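Local coordinates for protein iron dependent repressor (Sulfolobus solfataricus, PDB 2X4H) that probably acts as a metal-responsive, DNA-binding transcription regulator of the DtxR/MntR family and binds zinc ions, at residues V87-L92 and Y130-L135. Numbering follows the deposited sequence.
Sequences VIEILL and YCPHGL. With ZN (zinc ion), chain N; ZN (zinc ion), chain M.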
ATOM      1  N   VAL C  87      -7.335  26.224   2.232  1.00 38.59           N
ATOM      2  CA  VAL C  87      -7.979  26.881   1.103  1.00 38.09           C
ATOM      3  C   VAL C  87      -9.481  26.553   1.062  1.00 38.10           C
ATOM      4  O   VAL C  87     -10.305  27.451   0.894  1.00 37.87           O
ATOM      5  CB  VAL C  87      -7.290  26.521  -0.221  1.00 39.34           C
ATOM      6  CG1 VAL C  87      -8.113  26.999  -1.413  1.00 38.92           C
ATOM      7  CG2 VAL C  87      -5.855  27.099  -0.244  1.00 38.18           C
ATOM      8  N   ILE C  88      -9.848  25.284   1.231  1.00 38.90           N
ATOM      9  CA  ILE C  88     -11.264  24.920   1.312  1.00 39.18           C
ATOM     10  C   ILE C  88     -11.956  25.656   2.464  1.00 39.15           C
ATOM     11  O   ILE C  88     -13.038  26.198   2.273  1.00 40.10           O
ATOM     12  CB  ILE C  88     -11.467  23.399   1.428  1.00 40.47           C
ATOM     13  CG1 ILE C  88     -11.331  22.743   0.052  1.00 40.85           C
ATOM     14  CG2 ILE C  88     -12.876  23.077   1.952  1.00 41.43           C
ATOM     15  CD1 ILE C  88     -11.066  21.275   0.118  1.00 44.34           C
ATOM     16  N   GLU C  89     -11.326  25.727   3.635  1.00 38.70           N
ATOM     17  CA  GLU C  89     -11.933  26.431   4.754  1.00 38.92           C
ATOM     18  C   GLU C  89     -12.330  27.851   4.391  1.00 38.10           C
ATOM     19  O   GLU C  89     -13.393  28.309   4.785  1.00 38.28           O
ATOM     20  CB  GLU C  89     -10.990  26.541   5.948  1.00 39.94           C
ATOM     21  CG  GLU C  89     -10.761  25.280   6.671  1.00 40.40           C
ATOM     22  CD  GLU C  89     -10.196  25.490   8.067  1.00 41.45           C
ATOM     23  OE1 GLU C  89      -9.389  26.443   8.285  1.00 40.42           O
ATOM     24  OE2 GLU C  89     -10.535  24.647   8.937  1.00 41.96           O
ATOM     25  N   ILE C  90     -11.441  28.552   3.686  1.00 37.26           N
ATOM     26  CA  ILE C  90     -11.681  29.924   3.285  1.00 36.09           C
ATOM     27  C   ILE C  90     -12.876  30.029   2.359  1.00 35.74           C
ATOM     28  O   ILE C  90     -13.718  30.921   2.540  1.00 35.06           O
ATOM     29  CB  ILE C  90     -10.450  30.580   2.630  1.00 36.18           C
ATOM     30  CG1 ILE C  90      -9.396  30.879   3.703  1.00 38.39           C
ATOM     31  CG2 ILE C  90     -10.830  31.914   1.917  1.00 34.53           C
ATOM     32  CD1 ILE C  90      -8.066  31.364   3.180  1.00 36.34           C
ATOM     33  N   LEU C  91     -12.951  29.132   1.372  1.00 35.31           N
ATOM     34  CA  LEU C  91     -14.117  29.084   0.478  1.00 35.47           C
ATOM     35  C   LEU C  91     -15.377  28.908   1.309  1.00 35.97           C
ATOM     36  O   LEU C  91     -16.361  29.599   1.080  1.00 37.95           O
ATOM     37  CB  LEU C  91     -14.013  27.961  -0.569  1.00 35.41           C
ATOM     38  CG  LEU C  91     -15.273  27.685  -1.404  1.00 36.08           C
ATOM     39  CD1 LEU C  91     -15.625  28.875  -2.268  1.00 34.17           C
ATOM     40  CD2 LEU C  91     -15.093  26.372  -2.238  1.00 35.46           C
ATOM     41  N   LEU C  92     -15.338  28.011   2.284  1.00 35.80           N
ATOM     42  CA  LEU C  92     -16.538  27.650   3.030  1.00 36.68           C
ATOM     43  C   LEU C  92     -16.996  28.794   3.923  1.00 37.66           C
ATOM     44  O   LEU C  92     -18.198  29.107   3.990  1.00 38.33           O
ATOM     45  CB  LEU C  92     -16.324  26.353   3.816  1.00 36.77           C
ATOM     46  CG  LEU C  92     -16.062  25.102   2.970  1.00 36.43           C
ATOM     47  CD1 LEU C  92     -16.007  23.874   3.842  1.00 34.75           C
ATOM     48  CD2 LEU C  92     -17.107  24.913   1.865  1.00 36.20           C
ATOM     49  N   TYR C 130      -3.339  32.786   5.305  1.00 39.14           N
ATOM     50  CA  TYR C 130      -3.734  32.146   6.549  1.00 39.26           C
ATOM     51  C   TYR C 130      -5.186  31.719   6.477  1.00 38.39           C
ATOM     52  O   TYR C 130      -6.013  32.414   5.867  1.00 38.11           O
ATOM     53  CB  TYR C 130      -3.607  33.133   7.704  1.00 40.47           C
ATOM     54  CG  TYR C 130      -2.201  33.507   8.091  1.00 42.57           C
ATOM     55  CD1 TYR C 130      -1.523  32.803   9.056  1.00 44.40           C
ATOM     56  CD2 TYR C 130      -1.576  34.602   7.521  1.00 44.09           C
ATOM     57  CE1 TYR C 130      -0.252  33.147   9.423  1.00 47.39           C
ATOM     58  CE2 TYR C 130      -0.319  34.950   7.873  1.00 46.56           C
ATOM     59  CZ  TYR C 130       0.344  34.232   8.831  1.00 49.68           C
ATOM     60  OH  TYR C 130       1.617  34.607   9.171  1.00 53.82           O
ATOM     61  N   CYS C 131      -5.503  30.619   7.149  1.00 38.83           N
ATOM     62  CA  CYS C 131      -6.875  30.132   7.235  1.00 38.83           C
ATOM     63  C   CYS C 131      -7.604  30.944   8.293  1.00 39.94           C
ATOM     64  O   CYS C 131      -6.993  31.780   8.956  1.00 42.18           O
ATOM     65  CB  CYS C 131      -6.885  28.628   7.554  1.00 39.32           C
ATOM     66  SG  CYS C 131      -6.629  28.184   9.282  1.00 42.75           S
ATOM     67  N   PRO C 132      -8.914  30.732   8.447  1.00 40.64           N
ATOM     68  CA  PRO C 132      -9.687  31.490   9.447  1.00 42.35           C
ATOM     69  C   PRO C 132      -9.318  31.200  10.920  1.00 44.53           C
ATOM     70  O   PRO C 132      -9.746  31.942  11.800  1.00 46.45           O
ATOM     71  CB  PRO C 132     -11.121  31.055   9.184  1.00 42.32           C
ATOM     72  CG  PRO C 132     -11.099  30.425   7.833  1.00 41.54           C
ATOM     73  CD  PRO C 132      -9.774  29.779   7.728  1.00 40.67           C
ATOM     74  N   HIS C 133      -8.549  30.137  11.181  1.00 44.27           N
ATOM     75  CA  HIS C 133      -8.002  29.875  12.522  1.00 46.72           C
ATOM     76  C   HIS C 133      -6.646  30.563  12.702  1.00 47.35           C
ATOM     77  O   HIS C 133      -6.041  30.446  13.756  1.00 49.93           O
ATOM     78  CB  HIS C 133      -7.909  28.344  12.788  1.00 47.18           C
ATOM     79  CG  HIS C 133      -9.212  27.653  12.564  1.00 48.28           C
ATOM     80  ND1 HIS C 133      -9.576  27.145  11.335  1.00 46.98           N
ATOM     81  CD2 HIS C 133     -10.289  27.500  13.371  1.00 49.37           C
ATOM     82  CE1 HIS C 133     -10.818  26.701  11.399  1.00 48.35           C
ATOM     83  NE2 HIS C 133     -11.267  26.888  12.627  1.00 50.10           N
ATOM     84  N   GLY C 134      -6.170  31.273  11.679  1.00 46.63           N
ATOM     85  CA  GLY C 134      -4.899  31.994  11.758  1.00 47.81           C
ATOM     86  C   GLY C 134      -3.668  31.116  11.577  1.00 48.39           C
ATOM     87  O   GLY C 134      -2.596  31.422  12.119  1.00 51.05           O
ATOM     88  N   LEU C 135      -3.801  30.027  10.826  1.00 46.88           N
ATOM     89  CA  LEU C 135      -2.665  29.155  10.559  1.00 47.26           C
ATOM     90  C   LEU C 135      -2.259  29.267   9.091  1.00 46.14           C
ATOM     91  O   LEU C 135      -3.106  29.495   8.232  1.00 45.12           O
ATOM     92  CB  LEU C 135      -3.005  27.729  10.958  1.00 47.78           C
ATOM     93  CG  LEU C 135      -3.500  27.496  12.406  1.00 49.80           C
ATOM     94  CD1 LEU C 135      -4.126  26.083  12.543  1.00 50.39           C
ATOM     95  CD2 LEU C 135      -2.407  27.736  13.473  1.00 49.48           C
TER
HETATM   96 ZN    ZN N1140      -8.229  26.503   9.780  1.00 43.91          ZN
HETATM   97 ZN    ZN M1139      -9.180  23.480  10.014  1.00 48.13          ZN
HETATM   98  O   HOH W   1      -7.133  24.320  10.211  1.00 16.81           O
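Glu-89 holds CG beside its backbone N, anti to the carbonyl carbon (chi1 -72°), and from there the extended chain carries its carboxylate across to the zinc ion that Cys-131 and His-133 grip from the facing loop. Cys-131 has SG between its backbone N and carbonyl carbon (chi1 80°), which turns the sulfur to the same ion. Glu-89 OE1 binds this zinc at 1.9 Å. Soft sulfur and imidazole nitrogen are good zinc donors, and Cys-131 SG and His-133 ND1 supply them; a water is a longer fourth ligand at 2.5 Å. OE1 lies at the imidazole edge, 3.1 Å from His-133 ND1, without a hydrogen bond because both atoms bind the metal; carboxylate and ring planes are 44° apart. Glutamate suits its place because its second oxygen, OE2, binds another zinc at 2.1 Å, and the water, nearer that ion, bridges the two. A type I turn beginning at Cys-131 brings thiolate and imidazole together, with a weak hydrogen bond from His-133 N to Cys-131 SG. Beside the metal, Pro-132 CD rests 4.2 Å from Ile-90 CG1, a loose apolar contact. With His-85 and Cys-103 on the second zinc, the two-zinc cluster, bridged by Glu-89, joins the loop after helix 115-124 to helices 72-94 and 99-107.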